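Local coordinates for protein polyketide Synthase III (Ectocarpus siliculosus, PDB 4B0N) that probably transfers acyl groups as a type III polyketide synthase of the chalcone synthase family, tied to phlorotannin monomer biosynthesis, and holds arachidonic acid in its pocket, at residues A[55-60]-A[97-102]; A[91-96]-A[242-247]. One frame throughout, in Å; residues are numbered along the deposited sequence.

Contact 1: residues A[55-60]-A[97-102]; sequences YRCTQN and DFTPGR. With ACD (arachidonic acid), chain D.
R102 reaches back over T99 and sets NH2 of its guanidinium 2.7 Å from the carbonyl oxygen of R56, a weak hydrogen bond with an N-H...O angle of 122°. The oxygen lies near the plane of the guanidinium, at its edge, while T99 CB sits under one face of the group, toward its rim. A bend at chi3 (-70°) turns the arginine chain so that NE folds back toward the strand. T99 fills the middle of the contact with both branches: OG1 approaches Y55 CD1 at 3.4 Å, and CG2 rests on C57 CB at 3.8 Å. The Y55 ring also meets the backbone of R102, whose carbonyl O lies in the ring plane, 3.5 Å from CE1. On the other flank C57 SG, anti to its own N, comes within 4.3 Å of F98 CB. From there the F98 ring leads away from strand 55-58 and lays one face on the tail of the arachidonic acid, F98 CZ being 3.6 Å from ACD C17. In the second shell, R102 NH1 forms a salt bridge with E61 of helix 59-68, and Y55 OH bonds to A104 N and D107 OD2. Strand 90-93 is the other strand of the short antiparallel sheet against which the loop folds. With one weak polar bond across it, the contact relies largely on packing of T99, Y55 and C57; R102 has its stronger polar partner in E61, and F98 supplies an aromatic wall to the fatty-acid pocket.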
ATOM      1  N   TYR A  55      -6.490 -25.396  -7.620  1.00 38.34           N
ATOM      2  CA  TYR A  55      -6.806 -26.582  -6.823  1.00 38.52           C
ATOM      3  C   TYR A  55      -7.904 -26.372  -5.788  1.00 38.49           C
ATOM      4  O   TYR A  55      -7.721 -25.654  -4.809  1.00 38.24           O
ATOM      5  CB  TYR A  55      -5.535 -27.126  -6.157  1.00 38.41           C
ATOM      6  CG  TYR A  55      -4.408 -27.375  -7.137  1.00 38.50           C
ATOM      7  CD1 TYR A  55      -4.359 -28.548  -7.889  1.00 38.78           C
ATOM      8  CD2 TYR A  55      -3.396 -26.431  -7.319  1.00 38.08           C
ATOM      9  CE1 TYR A  55      -3.335 -28.776  -8.794  1.00 39.05           C
ATOM     10  CE2 TYR A  55      -2.366 -26.650  -8.221  1.00 38.28           C
ATOM     11  CZ  TYR A  55      -2.338 -27.824  -8.957  1.00 38.78           C
ATOM     12  OH  TYR A  55      -1.316 -28.050  -9.856  1.00 38.79           O
ATOM     13  N   ARG A  56      -9.047 -27.009  -6.019  1.00 39.18           N
ATOM     14  CA  ARG A  56     -10.139 -27.033  -5.056  1.00 39.60           C
ATOM     15  C   ARG A  56      -9.922 -28.199  -4.083  1.00 40.02           C
ATOM     16  O   ARG A  56     -10.032 -29.368  -4.461  1.00 40.56           O
ATOM     17  CB  ARG A  56     -11.485 -27.143  -5.785  1.00 40.21           C
ATOM     18  CG  ARG A  56     -12.634 -27.675  -4.944  1.00 41.14           C
ATOM     19  CD  ARG A  56     -13.457 -26.568  -4.316  1.00 41.42           C
ATOM     20  NE  ARG A  56     -14.767 -26.432  -4.952  1.00 42.28           N
ATOM     21  CZ  ARG A  56     -15.857 -27.119  -4.603  1.00 43.16           C
ATOM     22  NH1 ARG A  56     -15.816 -28.009  -3.616  1.00 43.47           N
ATOM     23  NH2 ARG A  56     -17.000 -26.914  -5.245  1.00 43.65           N
ATOM     24  N   CYS A  57      -9.598 -27.868  -2.837  1.00 39.96           N
ATOM     25  CA  CYS A  57      -9.301 -28.869  -1.812  1.00 40.35           C
ATOM     26  C   CYS A  57     -10.390 -28.914  -0.748  1.00 40.77           C
ATOM     27  O   CYS A  57     -10.647 -27.914  -0.074  1.00 40.62           O
ATOM     28  CB  CYS A  57      -7.941 -28.579  -1.167  1.00 39.91           C
ATOM     29  SG  CYS A  57      -7.535 -29.560   0.301  1.00 40.24           S
ATOM     30  N   THR A  58     -11.021 -30.080  -0.602  1.00 41.70           N
ATOM     31  CA  THR A  58     -12.052 -30.292   0.419  1.00 42.43           C
ATOM     32  C   THR A  58     -11.437 -30.313   1.819  1.00 42.69           C
ATOM     33  O   THR A  58     -10.224 -30.475   1.970  1.00 42.37           O
ATOM     34  CB  THR A  58     -12.845 -31.598   0.188  1.00 43.09           C
ATOM     35  OG1 THR A  58     -11.992 -32.730   0.397  1.00 43.60           O
ATOM     36  CG2 THR A  58     -13.431 -31.645  -1.224  1.00 42.91           C
ATOM     37  N   GLN A  59     -12.279 -30.153   2.838  1.00 43.53           N
ATOM     38  CA  GLN A  59     -11.803 -30.062   4.218  1.00 44.00           C
ATOM     39  C   GLN A  59     -11.405 -31.413   4.814  1.00 44.93           C
ATOM     40  O   GLN A  59     -10.573 -31.470   5.724  1.00 45.10           O
ATOM     41  CB  GLN A  59     -12.823 -29.342   5.102  1.00 43.98           C
ATOM     42  CG  GLN A  59     -12.213 -28.653   6.319  1.00 44.04           C
ATOM     43  CD  GLN A  59     -11.359 -27.436   5.980  1.00 43.39           C
ATOM     44  OE1 GLN A  59     -10.869 -27.280   4.856  1.00 42.88           O
ATOM     45  NE2 GLN A  59     -11.170 -26.566   6.967  1.00 43.24           N
ATOM     46  N   ASN A  60     -11.991 -32.490   4.301  1.00 45.86           N
ATOM     47  CA  ASN A  60     -11.557 -33.837   4.662  1.00 47.18           C
ATOM     48  C   ASN A  60     -10.163 -34.140   4.104  1.00 47.28           C
ATOM     49  O   ASN A  60      -9.353 -34.795   4.765  1.00 47.60           O
ATOM     50  CB  ASN A  60     -12.571 -34.887   4.196  1.00 48.01           C
ATOM     51  CG  ASN A  60     -13.889 -34.809   4.949  1.00 48.62           C
ATOM     52  OD1 ASN A  60     -13.921 -34.604   6.167  1.00 48.66           O
ATOM     53  ND2 ASN A  60     -14.987 -34.983   4.226  1.00 49.11           N
ATOM     54  N   ASP A  97       0.487 -29.007  -3.318  1.00 38.18           N
ATOM     55  CA  ASP A  97       0.936 -29.689  -2.095  1.00 38.74           C
ATOM     56  C   ASP A  97      -0.181 -30.216  -1.185  1.00 39.66           C
ATOM     57  O   ASP A  97       0.084 -30.994  -0.263  1.00 40.49           O
ATOM     58  CB  ASP A  97       1.873 -28.784  -1.290  1.00 37.97           C
ATOM     59  CG  ASP A  97       3.177 -28.521  -2.001  1.00 37.62           C
ATOM     60  OD1 ASP A  97       3.141 -27.987  -3.123  1.00 37.35           O
ATOM     61  OD2 ASP A  97       4.239 -28.860  -1.446  1.00 37.83           O
ATOM     62  N   PHE A  98      -1.418 -29.798  -1.441  1.00 40.02           N
ATOM     63  CA  PHE A  98      -2.558 -30.232  -0.633  1.00 40.71           C
ATOM     64  C   PHE A  98      -3.484 -31.183  -1.391  1.00 41.11           C
ATOM     65  O   PHE A  98      -4.369 -31.810  -0.801  1.00 41.44           O
ATOM     66  CB  PHE A  98      -3.319 -29.021  -0.090  1.00 40.79           C
ATOM     67  CG  PHE A  98      -2.440 -28.030   0.616  1.00 40.89           C
ATOM     68  CD1 PHE A  98      -1.851 -28.347   1.837  1.00 41.23           C
ATOM     69  CD2 PHE A  98      -2.186 -26.783   0.053  1.00 40.77           C
ATOM     70  CE1 PHE A  98      -1.033 -27.437   2.488  1.00 41.32           C
ATOM     71  CE2 PHE A  98      -1.369 -25.867   0.700  1.00 40.68           C
ATOM     72  CZ  PHE A  98      -0.790 -26.195   1.918  1.00 40.85           C
ATOM     73  N   THR A  99      -3.266 -31.281  -2.700  1.00 47.64           N
ATOM     74  CA  THR A  99      -3.959 -32.243  -3.549  1.00 48.01           C
ATOM     75  C   THR A  99      -2.945 -32.875  -4.507  1.00 48.70           C
ATOM     76  O   THR A  99      -2.952 -32.576  -5.705  1.00 48.33           O
ATOM     77  CB  THR A  99      -5.107 -31.585  -4.347  1.00 47.03           C
ATOM     78  OG1 THR A  99      -4.593 -30.504  -5.133  1.00 46.07           O
ATOM     79  CG2 THR A  99      -6.178 -31.057  -3.414  1.00 46.63           C
ATOM     80  N   PRO A 100      -2.063 -33.752  -3.980  1.00 49.85           N
ATOM     81  CA  PRO A 100      -0.931 -34.282  -4.753  1.00 50.62           C
ATOM     82  C   PRO A 100      -1.338 -35.008  -6.038  1.00 51.14           C
ATOM     83  O   PRO A 100      -0.702 -34.812  -7.076  1.00 51.18           O
ATOM     84  CB  PRO A 100      -0.257 -35.256  -3.775  1.00 51.87           C
ATOM     85  CG  PRO A 100      -0.698 -34.809  -2.425  1.00 51.61           C
ATOM     86  CD  PRO A 100      -2.105 -34.331  -2.624  1.00 50.64           C
ATOM     87  N   GLY A 101      -2.388 -35.825  -5.963  1.00 51.54           N
ATOM     88  CA  GLY A 101      -2.852 -36.610  -7.107  1.00 52.16           C
ATOM     89  C   GLY A 101      -3.306 -35.769  -8.286  1.00 51.14           C
ATOM     90  O   GLY A 101      -3.011 -36.096  -9.438  1.00 51.86           O
ATOM     91  N   ARG A 102      -4.002 -34.672  -7.991  1.00 49.60           N
ATOM     92  CA  ARG A 102      -4.597 -33.814  -9.021  1.00 48.23           C
ATOM     93  C   ARG A 102      -3.652 -32.737  -9.561  1.00 47.11           C
ATOM     94  O   ARG A 102      -4.086 -31.829 -10.276  1.00 46.12           O
ATOM     95  CB  ARG A 102      -5.881 -33.163  -8.496  1.00 47.68           C
ATOM     96  CG  ARG A 102      -6.935 -34.152  -8.030  1.00 48.83           C
ATOM     97  CD  ARG A 102      -8.318 -33.525  -7.994  1.00 48.29           C
ATOM     98  NE  ARG A 102      -8.473 -32.540  -6.925  1.00 47.57           N
ATOM     99  CZ  ARG A 102      -8.817 -32.831  -5.673  1.00 48.06           C
ATOM    100  NH1 ARG A 102      -9.038 -34.086  -5.304  1.00 49.25           N
ATOM    101  NH2 ARG A 102      -8.940 -31.858  -4.783  1.00 47.40           N
TER
HETATM  102  C1  ACD D1416      -7.026 -11.768   9.547  0.50 23.54           C
HETATM  103  C2  ACD D1416      -5.937 -10.953   8.883  0.50 23.41           C
HETATM  104  C3  ACD D1416      -5.301 -11.762   7.757  0.50 23.15           C
HETATM  105  C4  ACD D1416      -3.813 -11.458   7.634  0.50 22.89           C
HETATM  106  C5  ACD D1416      -3.127 -12.541   6.837  0.50 22.63           C
HETATM  107  C6  ACD D1416      -1.814 -12.495   6.623  0.50 22.29           C
HETATM  108  C7  ACD D1416      -1.156 -13.584   5.811  0.50 22.03           C
HETATM  109  C8  ACD D1416      -0.811 -14.782   6.660  0.50 21.82           C
HETATM  110  C9  ACD D1416      -0.736 -15.983   6.086  0.50 21.65           C
HETATM  111  C10 ACD D1416      -0.385 -17.203   6.905  0.50 21.55           C
HETATM  112  C11 ACD D1416      -1.526 -18.188   6.886  0.50 21.41           C
HETATM  113  C12 ACD D1416      -1.299 -19.468   6.604  0.50 21.36           C
HETATM  114  C13 ACD D1416      -2.451 -20.445   6.596  0.50 21.44           C
HETATM  115  C14 ACD D1416      -2.438 -21.279   5.337  0.50 21.57           C
HETATM  116  C15 ACD D1416      -3.475 -22.068   5.064  0.50 21.69           C
HETATM  117  C16 ACD D1416      -3.492 -22.917   3.816  0.50 21.75           C
HETATM  118  C17 ACD D1416      -2.912 -24.289   4.139  0.50 21.97           C
HETATM  119  C18 ACD D1416      -3.978 -25.378   4.182  0.50 22.05           C
HETATM  120  C19 ACD D1416      -3.695 -26.336   5.332  0.50 22.22           C
HETATM  121  C20 ACD D1416      -4.571 -27.566   5.249  0.50 22.33           C
HETATM  122  O1  ACD D1416      -8.137 -11.233   9.761  0.50 23.54           O

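Contact 2: residues A[91-96]-A[242-247]. With ACD (arachidonic acid), chain D.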
ATOM      1  N   ARG A  91     -11.867 -25.253  -0.022  1.00 38.36           N
ATOM      2  CA  ARG A  91     -11.169 -24.002  -0.337  1.00 37.50           C
ATOM      3  C   ARG A  91     -10.117 -24.207  -1.430  1.00 37.19           C
ATOM      4  O   ARG A  91      -9.686 -25.333  -1.682  1.00 37.42           O
ATOM      5  CB  ARG A  91     -10.576 -23.338   0.919  1.00 37.12           C
ATOM      6  CG  ARG A  91      -9.778 -24.255   1.824  1.00 37.40           C
ATOM      7  CD  ARG A  91      -9.685 -23.707   3.236  1.00 37.13           C
ATOM      8  NE  ARG A  91      -9.148 -24.720   4.142  1.00 37.69           N
ATOM      9  CZ  ARG A  91      -7.911 -24.721   4.637  1.00 37.65           C
ATOM     10  NH1 ARG A  91      -7.061 -23.745   4.344  1.00 37.07           N
ATOM     11  NH2 ARG A  91      -7.527 -25.701   5.445  1.00 38.15           N
ATOM     12  N   TYR A  92      -9.721 -23.115  -2.078  1.00 36.76           N
ATOM     13  CA  TYR A  92      -8.863 -23.174  -3.265  1.00 36.40           C
ATOM     14  C   TYR A  92      -7.411 -22.803  -2.966  1.00 35.93           C
ATOM     15  O   TYR A  92      -7.143 -21.861  -2.219  1.00 35.71           O
ATOM     16  CB  TYR A  92      -9.420 -22.266  -4.366  1.00 36.34           C
ATOM     17  CG  TYR A  92     -10.796 -22.657  -4.862  1.00 36.70           C
ATOM     18  CD1 TYR A  92     -11.932 -22.427  -4.087  1.00 36.70           C
ATOM     19  CD2 TYR A  92     -10.962 -23.244  -6.115  1.00 37.15           C
ATOM     20  CE1 TYR A  92     -13.189 -22.784  -4.538  1.00 37.09           C
ATOM     21  CE2 TYR A  92     -12.219 -23.602  -6.578  1.00 37.40           C
ATOM     22  CZ  TYR A  92     -13.326 -23.368  -5.784  1.00 37.59           C
ATOM     23  OH  TYR A  92     -14.577 -23.724  -6.232  1.00 38.18           O
ATOM     24  N   PHE A  93      -6.484 -23.551  -3.561  1.00 35.80           N
ATOM     25  CA  PHE A  93      -5.051 -23.311  -3.392  1.00 35.41           C
ATOM     26  C   PHE A  93      -4.314 -23.243  -4.732  1.00 35.36           C
ATOM     27  O   PHE A  93      -4.685 -23.915  -5.695  1.00 35.37           O
ATOM     28  CB  PHE A  93      -4.418 -24.395  -2.511  1.00 35.65           C
ATOM     29  CG  PHE A  93      -5.086 -24.571  -1.173  1.00 35.76           C
ATOM     30  CD1 PHE A  93      -5.215 -23.502  -0.290  1.00 35.63           C
ATOM     31  CD2 PHE A  93      -5.569 -25.816  -0.786  1.00 36.14           C
ATOM     32  CE1 PHE A  93      -5.828 -23.670   0.943  1.00 35.71           C
ATOM     33  CE2 PHE A  93      -6.178 -25.989   0.446  1.00 36.20           C
ATOM     34  CZ  PHE A  93      -6.307 -24.917   1.312  1.00 35.96           C
ATOM     35  N   ALA A  94      -3.265 -22.425  -4.776  1.00 35.23           N
ATOM     36  CA  ALA A  94      -2.434 -22.266  -5.975  1.00 35.13           C
ATOM     37  C   ALA A  94      -1.353 -23.341  -6.085  1.00 35.26           C
ATOM     38  O   ALA A  94      -0.768 -23.540  -7.152  1.00 35.17           O
ATOM     39  CB  ALA A  94      -1.808 -20.879  -6.003  1.00 34.50           C
ATOM     40  N   VAL A  95      -1.096 -24.031  -4.978  1.00 35.44           N
ATOM     41  CA  VAL A  95      -0.049 -25.043  -4.917  1.00 35.94           C
ATOM     42  C   VAL A  95      -0.668 -26.440  -4.802  1.00 36.43           C
ATOM     43  O   VAL A  95      -1.647 -26.623  -4.070  1.00 36.48           O
ATOM     44  CB  VAL A  95       0.921 -24.802  -3.737  1.00 35.90           C
ATOM     45  CG1 VAL A  95       2.334 -25.150  -4.152  1.00 36.19           C
ATOM     46  CG2 VAL A  95       0.885 -23.353  -3.275  1.00 35.56           C
ATOM     47  N   PRO A  96      -0.107 -27.428  -5.529  1.00 36.94           N
ATOM     48  CA  PRO A  96      -0.645 -28.794  -5.484  1.00 37.58           C
ATOM     49  C   PRO A  96      -0.337 -29.573  -4.199  1.00 38.10           C
ATOM     50  O   PRO A  96      -0.864 -30.669  -4.017  1.00 38.76           O
ATOM     51  CB  PRO A  96       0.021 -29.475  -6.686  1.00 37.75           C
ATOM     52  CG  PRO A  96       1.280 -28.712  -6.904  1.00 37.44           C
ATOM     53  CD  PRO A  96       0.952 -27.292  -6.549  1.00 37.01           C
ATOM     54  N   ILE A 242      -8.472 -22.444   8.128  1.00 44.90           N
ATOM     55  CA  ILE A 242      -9.397 -21.396   7.691  1.00 43.95           C
ATOM     56  C   ILE A 242      -8.941 -20.638   6.438  1.00 42.29           C
ATOM     57  O   ILE A 242      -9.693 -20.551   5.465  1.00 41.28           O
ATOM     58  CB  ILE A 242      -9.730 -20.437   8.862  1.00 44.77           C
ATOM     59  CG1 ILE A 242     -10.550 -21.182   9.921  1.00 46.11           C
ATOM     60  CG2 ILE A 242     -10.488 -19.202   8.381  1.00 44.06           C
ATOM     61  CD1 ILE A 242     -10.582 -20.513  11.276  1.00 47.69           C
ATOM     62  N   PHE A 243      -7.721 -20.102   6.461  1.00 36.74           N
ATOM     63  CA  PHE A 243      -7.225 -19.251   5.375  1.00 36.27           C
ATOM     64  C   PHE A 243      -7.082 -19.986   4.044  1.00 36.10           C
ATOM     65  O   PHE A 243      -6.719 -21.162   4.014  1.00 36.32           O
ATOM     66  CB  PHE A 243      -5.896 -18.582   5.753  1.00 36.41           C
ATOM     67  CG  PHE A 243      -6.008 -17.571   6.865  1.00 36.73           C
ATOM     68  CD1 PHE A 243      -7.196 -16.871   7.087  1.00 36.95           C
ATOM     69  CD2 PHE A 243      -4.915 -17.296   7.675  1.00 36.77           C
ATOM     70  CE1 PHE A 243      -7.293 -15.938   8.109  1.00 37.06           C
ATOM     71  CE2 PHE A 243      -5.005 -16.359   8.695  1.00 37.15           C
ATOM     72  CZ  PHE A 243      -6.195 -15.680   8.913  1.00 37.04           C
ATOM     73  N   ALA A 244      -7.363 -19.271   2.952  1.00 35.65           N
ATOM     74  CA  ALA A 244      -7.358 -19.841   1.600  1.00 35.14           C
ATOM     75  C   ALA A 244      -6.916 -18.830   0.536  1.00 34.46           C
ATOM     76  O   ALA A 244      -6.564 -17.693   0.857  1.00 34.31           O
ATOM     77  CB  ALA A 244      -8.734 -20.389   1.266  1.00 35.55           C
ATOM     78  N   ASP A 245      -6.941 -19.251  -0.727  1.00 34.10           N
ATOM     79  CA  ASP A 245      -6.527 -18.404  -1.847  1.00 33.62           C
ATOM     80  C   ASP A 245      -7.713 -17.933  -2.682  1.00 33.34           C
ATOM     81  O   ASP A 245      -8.659 -18.692  -2.913  1.00 33.63           O
ATOM     82  CB  ASP A 245      -5.544 -19.154  -2.748  1.00 33.92           C
ATOM     83  CG  ASP A 245      -4.243 -19.504  -2.048  1.00 34.13           C
ATOM     84  OD1 ASP A 245      -4.197 -19.520  -0.800  1.00 34.09           O
ATOM     85  OD2 ASP A 245      -3.255 -19.767  -2.763  1.00 34.33           O
ATOM     86  N   GLY A 246      -7.651 -16.683  -3.142  1.00 32.81           N
ATOM     87  CA  GLY A 246      -8.719 -16.093  -3.954  1.00 32.32           C
ATOM     88  C   GLY A 246      -8.404 -14.733  -4.552  1.00 31.59           C
ATOM     89  O   GLY A 246      -7.478 -14.048  -4.118  1.00 31.34           O
ATOM     90  N   CYS A 247      -9.187 -14.348  -5.556  1.00 31.33           N
ATOM     91  CA  CYS A 247      -9.042 -13.050  -6.210  1.00 30.97           C
ATOM     92  C   CYS A 247     -10.381 -12.483  -6.683  1.00 30.66           C
ATOM     93  O   CYS A 247     -11.247 -13.211  -7.176  1.00 30.53           O
ATOM     94  CB  CYS A 247      -8.063 -13.143  -7.383  1.00 31.24           C
ATOM     95  SG  CYS A 247      -7.896 -11.625  -8.353  1.00 31.50           S
TER
HETATM   96  C1  ACD D1416      -7.026 -11.768   9.547  0.50 23.54           C
HETATM   97  C2  ACD D1416      -5.937 -10.953   8.883  0.50 23.41           C
HETATM   98  C3  ACD D1416      -5.301 -11.762   7.757  0.50 23.15           C
HETATM   99  C4  ACD D1416      -3.813 -11.458   7.634  0.50 22.89           C
HETATM  100  C5  ACD D1416      -3.127 -12.541   6.837  0.50 22.63           C
HETATM  101  C6  ACD D1416      -1.814 -12.495   6.623  0.50 22.29           C
HETATM  102  C7  ACD D1416      -1.156 -13.584   5.811  0.50 22.03           C
HETATM  103  C8  ACD D1416      -0.811 -14.782   6.660  0.50 21.82           C
HETATM  104  C9  ACD D1416      -0.736 -15.983   6.086  0.50 21.65           C
HETATM  105  C10 ACD D1416      -0.385 -17.203   6.905  0.50 21.55           C
HETATM  106  C11 ACD D1416      -1.526 -18.188   6.886  0.50 21.41           C
HETATM  107  C12 ACD D1416      -1.299 -19.468   6.604  0.50 21.36           C
HETATM  108  C13 ACD D1416      -2.451 -20.445   6.596  0.50 21.44           C
HETATM  109  C14 ACD D1416      -2.438 -21.279   5.337  0.50 21.57           C
HETATM  110  C15 ACD D1416      -3.475 -22.068   5.064  0.50 21.69           C
HETATM  111  C16 ACD D1416      -3.492 -22.917   3.816  0.50 21.75           C
HETATM  112  C17 ACD D1416      -2.912 -24.289   4.139  0.50 21.97           C
HETATM  113  C18 ACD D1416      -3.978 -25.378   4.182  0.50 22.05           C
HETATM  114  C19 ACD D1416      -3.695 -26.336   5.332  0.50 22.22           C
HETATM  115  C20 ACD D1416      -4.571 -27.566   5.249  0.50 22.33           C
HETATM  116  O1  ACD D1416      -8.137 -11.233   9.761  0.50 23.54           O
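R91 and D245 carry the polar links between strand 90-93 of the small antiparallel sheet and strand 245-255 with the residues leading into it, a strand of the mixed five-stranded sheet of this thiolase-fold enzyme. R91 NH1 lies 2.6 Å from the carbonyl O of F243 in a weak hydrogen bond, the oxygen being at the edge of the guanidinium near its plane. The other nitrogens have partners outside the two segments: NE binds Q59 OE1, and NH2 makes a weak bond to H240 O. One guanidinium face lies under I242 N, and the opposite face meets F93 CZ toward its rim. The arginine chain runs extended from CG to NE, its aliphatic part resting on A244, with R91 CB 3.5 Å from A244 CB. The backbone link is D245 N to Y92 O, 3.0 Å long, with the donor nearly along the C=O axis. Close by, D245 OD2 takes a weak bond from A94 N at 3.3 Å; S225 OG is the stronger partner of this oxygen. A94 N is thus shared, weakly in both cases, between D245 OD2 and S225 OG, while A244 O is bound by S224 OG. Y92 OH turns away from the contact to E361 OE2 and R56 NE. The arachidonic acid runs past the inner side: R91 NH1 comes within 3.5 Å of ACD C18, F243 CD2 within 3.6 Å of C11, so the guanidinium borders the hydrocarbon tail. Between R91 and D245 stands the F93 ring, its plane 89° from the D245 carboxylate, with OD1 at its edge 4.1 Å from CD1.

Contacts 1 and 2 have centres 10 Å apart and share the two-stranded antiparallel sheet, strand 55-58 serving contact 1 and strand 90-93 serving contact 2. Along the chain their segments alternate: 55-60, 91-96, 97-102, then 242-247, so 91-96 runs straight on into 97-102. Y55 O to F93 N at 2.7 Å and C57 N to R91 O at 2.8 Å are probable hydrogen bonds between them, and C57 CB packs on F93 CE2. Contact 2 ties this small sheet to the mixed five-stranded sheet, while contact 1 folds the loop 97-102 against strand 55-58. Both border the tail end of the arachidonic acid, and contact 2 reaches further along it through F243.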